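Local structure of guanine deaminase (Escherichia coli, 6OHB) at residues N335-L340 and D422-R427; Q129-G134 and T428-R433. The protein catalyses the zinc-dependent hydrolytic deamination of guanine to xanthine and ammonia, the step that opens guanine degradation in purine metabolism. One frame throughout, in Å; residues are numbered along the deposited sequence.

Contact 1: N335-L340 and D422-R427; sequences NMLQTL and DRSIYR
The N-terminal end of helix 336-349, capped by Asn335, meets the 3-10 turn 422-424 just ahead of strand 425-430, with Asn335 against Asp422 and Leu337 against Ser424. No direct hydrogen bond joins the two segments. Asn335 ND2 comes within 3.4 Å of Asp422 N, but both are donors, so this is mere proximity; the amide nitrogen instead bonds to Asn133 OD1. The other end of the same amide caps the helix: with CG anti to the backbone N (chi1 -168°), OD1 accepts from Gln338 N at 3.2 Å, in the carbonyl plane and on a lone pair. One flat group thus serves its own helix with its oxygen and a neighbouring loop with its nitrogen. With an alanine in place of Asn335 the amide is gone, and Gln338 N would probably lose its cap and Asn133 OD1 this donor, with a gap opened beside Asp422. Leu337 CD1 touches Ser424 CB at 4.1 Å, while Ser424 OG is bonded to Gln399 NE2. A water lies between the polar ends, 3.0 Å from Gln338 OE1 and 2.6 Å from Asp422 OD1. The other carboxylate oxygen, Asp422 OD2, is shared by two charges, Arg132 of the same chain and Arg423 of the second subunit, so this turn also lies at the dimer interface. Behind the capped end, Met336 and Leu340 pack on strand 321-324 and helix 356-363; Leu337 and Ile425 both touch Met391 of strand 388-391, which pairs antiparallel with 425-430.

Contact 2: Q129-G134 and T428-R433; sequences QLLRNG and TYVDGR
Thr428 turns its OG1 to lie beside its own backbone N (chi1 -59°), and that rotation delivers the hydroxyl to Leu131 O, at the end of helix 116-132, while CG2 is set toward the leucine side chain. Leu131 stretches CD1 out anti to CA (chi2 -178°), which leaves CD2 as the branch turned to the strand. The OG1 to Leu131 O bond is 2.9 Å, donated by the threonine and tilted 31° from the carbonyl plane. Leu131 O also accepts from Gly134 N at 2.9 Å, from the opposite face of its plane. This second bond belongs to a Schellman motif, completed by Thr135 N to Leu130 O, with Gly134 as the C-prime residue. Its positive phi would jam a CB against the preceding carbonyl, which calls for glycine. Asn133 adds a further tie at the helix end: its ND2 meets Gln129 O at 2.9 Å, nearly straight, with the acceptor in the plane of the amide.

Beside the hydroxyl bond the contact is apolar. Leu131 CD2 touches two methyls of the strand, Thr428 CG2 at 4.1 Å and Val430 CG2 at 4.0 Å, and the leucine and valine side chains cross at about a right angle. Val435 of strand 433-437 touches both Leu131 and Val430, continuing this surface across the hairpin, which turns through a type I' turn from Val430 to Arg433. Thr428 therefore plays two parts, its hydroxyl gripping a carbonyl at the helix terminus and its methyl joining the leucine. The two donors satisfy Leu131 O, a buried polar atom at the helix end that no longer has its regular i+4 partner.

In the fold
From the N terminus, the chain first reaches helix 116-132 and its Schellman end, then runs through much of the barrel of the amidohydrolase fold before returning at 428-433, where contact 2 closes a loop of 293 residues. Contact 1 closes a shorter one of 81 residues within it, from the start of helix 336-349 to the turn before strand 425-430. The two loops therefore nest, and both end on strand 425-430 or the turn that leads into it, their centres about 12 Å apart. The contacts touch each other through residues of that turn and of the helix end. Together they attach two barrel helices to the antiparallel strands 425-430 and 433-437, near the second subunit.

Contact 1: N335-L340 and D422-R427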
ATOM      1  N   ASN A 335       9.846   2.644  -2.267  1.00 41.69           N
ATOM      2  CA  ASN A 335      10.152   1.329  -1.721  1.00 40.68           C
ATOM      3  C   ASN A 335       9.752   0.223  -2.685  1.00 44.32           C
ATOM      4  O   ASN A 335       8.598   0.157  -3.126  1.00 38.28           O
ATOM      5  CB  ASN A 335       9.452   1.133  -0.377  1.00 38.74           C
ATOM      6  CG  ASN A 335       9.968  -0.082   0.372  1.00 42.82           C
ATOM      7  OD1 ASN A 335       9.451  -1.191   0.214  1.00 41.81           O
ATOM      8  ND2 ASN A 335      11.004   0.119   1.184  1.00 39.28           N
ATOM      9  N   MET A 336      10.712  -0.657  -2.985  1.00 35.56           N
ATOM     10  CA  MET A 336      10.480  -1.748  -3.926  1.00 33.46           C
ATOM     11  C   MET A 336       9.537  -2.802  -3.352  1.00 39.13           C
ATOM     12  O   MET A 336       8.741  -3.395  -4.090  1.00 34.97           O
ATOM     13  CB  MET A 336      11.818  -2.383  -4.316  1.00 36.98           C
ATOM     14  CG  MET A 336      11.743  -3.479  -5.381  1.00 42.30           C
ATOM     15  SD  MET A 336      11.118  -2.949  -6.990  1.00 49.67           S
ATOM     16  CE  MET A 336      11.868  -1.330  -7.163  1.00 45.91           C
ATOM     17  N   LEU A 337       9.613  -3.059  -2.043  1.00 34.84           N
ATOM     18  CA  LEU A 337       8.719  -4.046  -1.443  1.00 35.87           C
ATOM     19  C   LEU A 337       7.264  -3.640  -1.632  1.00 40.98           C
ATOM     20  O   LEU A 337       6.418  -4.459  -2.017  1.00 40.65           O
ATOM     21  CB  LEU A 337       9.052  -4.242   0.040  1.00 34.02           C
ATOM     22  CG  LEU A 337      10.482  -4.681   0.377  1.00 41.47           C
ATOM     23  CD1 LEU A 337      10.696  -4.692   1.884  1.00 41.10           C
ATOM     24  CD2 LEU A 337      10.788  -6.044  -0.220  1.00 35.53           C
ATOM     25  N   GLN A 338       6.954  -2.370  -1.361  1.00 35.00           N
ATOM     26  CA  GLN A 338       5.600  -1.871  -1.562  1.00 38.45           C
ATOM     27  C   GLN A 338       5.218  -1.879  -3.039  1.00 35.05           C
ATOM     28  O   GLN A 338       4.058  -2.149  -3.382  1.00 37.80           O
ATOM     29  CB  GLN A 338       5.481  -0.465  -0.969  1.00 32.81           C
ATOM     30  CG  GLN A 338       5.764  -0.433   0.522  1.00 36.65           C
ATOM     31  CD  GLN A 338       5.569   0.939   1.135  1.00 42.78           C
ATOM     32  OE1 GLN A 338       6.284   1.885   0.810  1.00 48.73           O
ATOM     33  NE2 GLN A 338       4.597   1.051   2.033  1.00 46.56           N
ATOM     34  N   THR A 339       6.178  -1.589  -3.928  1.00 33.60           N
ATOM     35  CA  THR A 339       5.911  -1.678  -5.365  1.00 36.89           C
ATOM     36  C   THR A 339       5.493  -3.088  -5.760  1.00 36.72           C
ATOM     37  O   THR A 339       4.551  -3.275  -6.542  1.00 41.93           O
ATOM     38  CB  THR A 339       7.135  -1.238  -6.170  1.00 41.27           C
ATOM     39  OG1 THR A 339       7.502   0.093  -5.794  1.00 38.94           O
ATOM     40  CG2 THR A 339       6.835  -1.265  -7.660  1.00 41.24           C
ATOM     41  N   LEU A 340       6.181  -4.096  -5.225  1.00 41.31           N
ATOM     42  CA  LEU A 340       5.814  -5.471  -5.533  1.00 39.29           C
ATOM     43  C   LEU A 340       4.479  -5.835  -4.898  1.00 33.56           C
ATOM     44  O   LEU A 340       3.720  -6.627  -5.463  1.00 40.84           O
ATOM     45  CB  LEU A 340       6.911  -6.424  -5.068  1.00 34.77           C
ATOM     46  CG  LEU A 340       8.270  -6.280  -5.753  1.00 42.28           C
ATOM     47  CD1 LEU A 340       9.332  -7.028  -4.954  1.00 39.43           C
ATOM     48  CD2 LEU A 340       8.213  -6.778  -7.193  1.00 38.64           C
ATOM     49  N   ASP A 422      10.387   1.099   4.381  1.00 40.41           N
ATOM     50  CA  ASP A 422      11.762   1.532   4.613  1.00 41.70           C
ATOM     51  C   ASP A 422      12.309   1.057   5.959  1.00 44.44           C
ATOM     52  O   ASP A 422      13.532   0.960   6.115  1.00 40.32           O
ATOM     53  CB  ASP A 422      11.876   3.054   4.479  1.00 41.57           C
ATOM     54  CG  ASP A 422      10.816   3.800   5.264  1.00 51.50           C
ATOM     55  OD1 ASP A 422       9.616   3.661   4.938  1.00 52.54           O
ATOM     56  OD2 ASP A 422      11.188   4.547   6.192  1.00 49.16           O
ATOM     57  N   ARG A 423      11.443   0.776   6.938  1.00 38.95           N
ATOM     58  CA  ARG A 423      11.918   0.230   8.207  1.00 43.09           C
ATOM     59  C   ARG A 423      12.563  -1.148   8.040  1.00 44.01           C
ATOM     60  O   ARG A 423      13.337  -1.566   8.911  1.00 35.65           O
ATOM     61  CB  ARG A 423      10.764   0.131   9.204  1.00 38.30           C
ATOM     62  CG  ARG A 423      10.379   1.449   9.857  1.00 46.41           C
ATOM     63  CD  ARG A 423       9.099   1.303  10.669  1.00 45.34           C
ATOM     64  NE  ARG A 423       7.917   1.099   9.832  1.00 46.32           N
ATOM     65  CZ  ARG A 423       6.672   1.031  10.300  1.00 41.61           C
ATOM     66  NH1 ARG A 423       6.441   1.144  11.600  1.00 34.88           N
ATOM     67  NH2 ARG A 423       5.657   0.848   9.466  1.00 33.80           N
ATOM     68  N   SER A 424      12.240  -1.870   6.962  1.00 34.30           N
ATOM     69  CA  SER A 424      12.882  -3.151   6.679  1.00 43.29           C
ATOM     70  C   SER A 424      14.324  -2.995   6.220  1.00 39.90           C
ATOM     71  O   SER A 424      15.078  -3.972   6.257  1.00 44.11           O
ATOM     72  CB  SER A 424      12.109  -3.918   5.603  1.00 42.40           C
ATOM     73  OG  SER A 424      10.873  -4.403   6.088  1.00 49.92           O
ATOM     74  N   ILE A 425      14.729  -1.795   5.812  1.00 34.48           N
ATOM     75  CA  ILE A 425      16.064  -1.556   5.280  1.00 33.77           C
ATOM     76  C   ILE A 425      16.969  -1.177   6.446  1.00 34.90           C
ATOM     77  O   ILE A 425      16.871  -0.074   6.989  1.00 34.29           O
ATOM     78  CB  ILE A 425      16.055  -0.461   4.208  1.00 35.25           C
ATOM     79  CG1 ILE A 425      14.999  -0.751   3.135  1.00 39.06           C
ATOM     80  CG2 ILE A 425      17.420  -0.315   3.578  1.00 29.50           C
ATOM     81  CD1 ILE A 425      15.210  -2.009   2.398  1.00 39.30           C
ATOM     82  N   TYR A 426      17.865  -2.092   6.822  1.00 31.99           N
ATOM     83  CA  TYR A 426      18.759  -1.896   7.960  1.00 32.88           C
ATOM     84  C   TYR A 426      20.100  -1.310   7.531  1.00 36.30           C
ATOM     85  O   TYR A 426      20.622  -0.397   8.188  1.00 32.71           O
ATOM     86  CB  TYR A 426      18.958  -3.235   8.687  1.00 34.53           C
ATOM     87  CG  TYR A 426      19.788  -3.195   9.956  1.00 35.82           C
ATOM     88  CD1 TYR A 426      19.308  -2.587  11.116  1.00 35.46           C
ATOM     89  CD2 TYR A 426      21.041  -3.803  10.004  1.00 33.60           C
ATOM     90  CE1 TYR A 426      20.065  -2.565  12.287  1.00 35.68           C
ATOM     91  CE2 TYR A 426      21.807  -3.791  11.170  1.00 32.51           C
ATOM     92  CZ  TYR A 426      21.317  -3.170  12.305  1.00 37.88           C
ATOM     93  OH  TYR A 426      22.079  -3.157  13.456  1.00 35.01           O
ATOM     94  N   ARG A 427      20.669  -1.818   6.439  1.00 35.55           N
ATOM     95  CA  ARG A 427      21.917  -1.271   5.922  1.00 34.48           C
ATOM     96  C   ARG A 427      21.875  -1.323   4.401  1.00 34.48           C
ATOM     97  O   ARG A 427      21.269  -2.225   3.817  1.00 31.69           O
ATOM     98  CB  ARG A 427      23.157  -2.049   6.428  1.00 27.50           C
ATOM     99  CG  ARG A 427      23.412  -2.055   7.947  1.00 27.71           C
ATOM    100  CD  ARG A 427      24.054  -0.765   8.440  1.00 35.27           C
ATOM    101  NE  ARG A 427      24.369  -0.804   9.871  1.00 34.94           N
ATOM    102  CZ  ARG A 427      23.500  -0.549  10.850  1.00 41.03           C
ATOM    103  NH1 ARG A 427      22.235  -0.232  10.574  1.00 31.06           N
ATOM    104  NH2 ARG A 427      23.898  -0.609  12.115  1.00 38.92           N
TER
HETATM  105  O   HOH W   1       7.821   3.109   3.070  1.00 44.32           O

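Contact 2: Q129-G134 and T428-R433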
ATOM      1  N   GLN A 129      16.762   8.981  -0.518  1.00 38.15           N
ATOM      2  CA  GLN A 129      15.563   8.149  -0.565  1.00 38.58           C
ATOM      3  C   GLN A 129      15.848   6.811  -1.232  1.00 37.34           C
ATOM      4  O   GLN A 129      15.363   5.770  -0.774  1.00 39.72           O
ATOM      5  CB  GLN A 129      14.428   8.881  -1.279  1.00 41.35           C
ATOM      6  CG  GLN A 129      13.995  10.164  -0.589  1.00 34.93           C
ATOM      7  CD  GLN A 129      13.862  10.009   0.913  1.00 36.89           C
ATOM      8  OE1 GLN A 129      12.992   9.294   1.397  1.00 45.52           O
ATOM      9  NE2 GLN A 129      14.733  10.682   1.658  1.00 38.57           N
ATOM     10  N   LEU A 130      16.600   6.823  -2.335  1.00 38.65           N
ATOM     11  CA  LEU A 130      17.003   5.568  -2.966  1.00 39.07           C
ATOM     12  C   LEU A 130      17.714   4.657  -1.968  1.00 37.65           C
ATOM     13  O   LEU A 130      17.362   3.480  -1.819  1.00 34.36           O
ATOM     14  CB  LEU A 130      17.898   5.842  -4.172  1.00 38.28           C
ATOM     15  CG  LEU A 130      17.247   6.515  -5.380  1.00 43.19           C
ATOM     16  CD1 LEU A 130      18.269   6.680  -6.494  1.00 42.83           C
ATOM     17  CD2 LEU A 130      16.036   5.717  -5.852  1.00 38.99           C
ATOM     18  N   LEU A 131      18.733   5.185  -1.285  1.00 39.06           N
ATOM     19  CA  LEU A 131      19.531   4.356  -0.384  1.00 37.35           C
ATOM     20  C   LEU A 131      18.689   3.799   0.762  1.00 40.31           C
ATOM     21  O   LEU A 131      18.732   2.594   1.047  1.00 35.59           O
ATOM     22  CB  LEU A 131      20.720   5.154   0.151  1.00 30.96           C
ATOM     23  CG  LEU A 131      21.740   5.556  -0.915  1.00 38.53           C
ATOM     24  CD1 LEU A 131      22.907   6.297  -0.284  1.00 37.82           C
ATOM     25  CD2 LEU A 131      22.221   4.324  -1.676  1.00 32.38           C
ATOM     26  N   ARG A 132      17.899   4.656   1.422  1.00 36.76           N
ATOM     27  CA  ARG A 132      17.151   4.197   2.591  1.00 39.31           C
ATOM     28  C   ARG A 132      16.071   3.176   2.247  1.00 31.64           C
ATOM     29  O   ARG A 132      15.551   2.524   3.157  1.00 33.92           O
ATOM     30  CB  ARG A 132      16.523   5.382   3.338  1.00 42.45           C
ATOM     31  CG  ARG A 132      15.238   5.902   2.729  1.00 42.95           C
ATOM     32  CD  ARG A 132      14.190   6.218   3.798  1.00 54.29           C
ATOM     33  NE  ARG A 132      14.726   7.029   4.889  1.00 56.69           N
ATOM     34  CZ  ARG A 132      14.067   7.305   6.010  1.00 58.08           C
ATOM     35  NH1 ARG A 132      12.837   6.842   6.193  1.00 56.69           N
ATOM     36  NH2 ARG A 132      14.636   8.049   6.948  1.00 57.15           N
ATOM     37  N   ASN A 133      15.733   3.003   0.974  1.00 29.55           N
ATOM     38  CA  ASN A 133      14.784   1.974   0.573  1.00 31.76           C
ATOM     39  C   ASN A 133      15.455   0.779  -0.100  1.00 37.42           C
ATOM     40  O   ASN A 133      14.759  -0.104  -0.610  1.00 35.75           O
ATOM     41  CB  ASN A 133      13.712   2.573  -0.335  1.00 32.17           C
ATOM     42  CG  ASN A 133      12.730   3.445   0.437  1.00 38.33           C
ATOM     43  OD1 ASN A 133      11.769   2.948   1.019  1.00 41.28           O
ATOM     44  ND2 ASN A 133      12.988   4.742   0.468  1.00 30.34           N
ATOM     45  N   GLY A 134      16.785   0.735  -0.128  1.00 32.34           N
ATOM     46  CA  GLY A 134      17.463  -0.417  -0.681  1.00 39.50           C
ATOM     47  C   GLY A 134      17.593  -0.438  -2.185  1.00 39.56           C
ATOM     48  O   GLY A 134      17.969  -1.476  -2.738  1.00 37.14           O
ATOM     49  N   THR A 428      22.530  -0.357   3.760  1.00 32.53           N
ATOM     50  CA  THR A 428      22.697  -0.375   2.312  1.00 32.87           C
ATOM     51  C   THR A 428      24.169  -0.170   1.973  1.00 33.45           C
ATOM     52  O   THR A 428      24.781   0.824   2.397  1.00 32.83           O
ATOM     53  CB  THR A 428      21.831   0.688   1.615  1.00 32.53           C
ATOM     54  OG1 THR A 428      20.452   0.453   1.922  1.00 29.73           O
ATOM     55  CG2 THR A 428      22.013   0.622   0.100  1.00 29.26           C
ATOM     56  N   TYR A 429      24.708  -1.104   1.183  1.00 29.18           N
ATOM     57  CA  TYR A 429      26.077  -1.084   0.689  1.00 38.26           C
ATOM     58  C   TYR A 429      26.060  -0.808  -0.810  1.00 34.95           C
ATOM     59  O   TYR A 429      25.345  -1.482  -1.566  1.00 32.63           O
ATOM     60  CB  TYR A 429      26.780  -2.423   0.949  1.00 30.78           C
ATOM     61  CG  TYR A 429      27.236  -2.662   2.375  1.00 39.14           C
ATOM     62  CD1 TYR A 429      26.323  -2.995   3.376  1.00 37.39           C
ATOM     63  CD2 TYR A 429      28.584  -2.572   2.720  1.00 38.43           C
ATOM     64  CE1 TYR A 429      26.741  -3.222   4.688  1.00 37.84           C
ATOM     65  CE2 TYR A 429      29.010  -2.795   4.027  1.00 38.15           C
ATOM     66  CZ  TYR A 429      28.085  -3.122   5.005  1.00 41.27           C
ATOM     67  OH  TYR A 429      28.510  -3.346   6.299  1.00 38.10           O
ATOM     68  N   VAL A 430      26.865   0.161  -1.238  1.00 33.17           N
ATOM     69  CA  VAL A 430      27.042   0.476  -2.651  1.00 39.00           C
ATOM     70  C   VAL A 430      28.535   0.471  -2.953  1.00 37.20           C
ATOM     71  O   VAL A 430      29.322   1.076  -2.214  1.00 34.70           O
ATOM     72  CB  VAL A 430      26.410   1.833  -3.016  1.00 32.76           C
ATOM     73  CG1 VAL A 430      26.949   2.342  -4.338  1.00 31.74           C
ATOM     74  CG2 VAL A 430      24.889   1.708  -3.068  1.00 36.23           C
ATOM     75  N   ASP A 431      28.921  -0.214  -4.033  1.00 36.99           N
ATOM     76  CA  ASP A 431      30.330  -0.340  -4.421  1.00 44.21           C
ATOM     77  C   ASP A 431      31.161  -0.933  -3.278  1.00 40.92           C
ATOM     78  O   ASP A 431      32.274  -0.488  -2.994  1.00 41.18           O
ATOM     79  CB  ASP A 431      30.895   1.007  -4.887  1.00 42.06           C
ATOM     80  CG  ASP A 431      32.264   0.875  -5.537  1.00 50.28           C
ATOM     81  OD1 ASP A 431      32.427  -0.002  -6.413  1.00 52.08           O
ATOM     82  OD2 ASP A 431      33.173   1.653  -5.171  1.00 51.76           O
ATOM     83  N   GLY A 432      30.582  -1.904  -2.573  1.00 43.44           N
ATOM     84  CA  GLY A 432      31.272  -2.542  -1.473  1.00 42.73           C
ATOM     85  C   GLY A 432      31.427  -1.674  -0.248  1.00 40.48           C
ATOM     86  O   GLY A 432      32.170  -2.037   0.666  1.00 43.09           O
ATOM     87  N   ARG A 433      30.728  -0.551  -0.192  1.00 41.03           N
ATOM     88  CA  ARG A 433      30.891   0.429   0.867  1.00 45.58           C
ATOM     89  C   ARG A 433      29.545   0.673   1.536  1.00 43.60           C
ATOM     90  O   ARG A 433      28.519   0.800   0.859  1.00 39.82           O
ATOM     91  CB  ARG A 433      31.444   1.734   0.280  1.00 47.25           C
ATOM     92  CG  ARG A 433      32.007   2.724   1.272  1.00 54.13           C
ATOM     93  CD  ARG A 433      32.867   3.751   0.541  1.00 60.52           C
ATOM     94  NE  ARG A 433      33.983   3.123  -0.170  1.00 61.06           N
ATOM     95  CZ  ARG A 433      34.087   3.035  -1.494  1.00 63.21           C
ATOM     96  NH1 ARG A 433      33.137   3.539  -2.277  1.00 51.12           N
ATOM     97  NH2 ARG A 433      35.143   2.438  -2.038  1.00 63.44           N
TER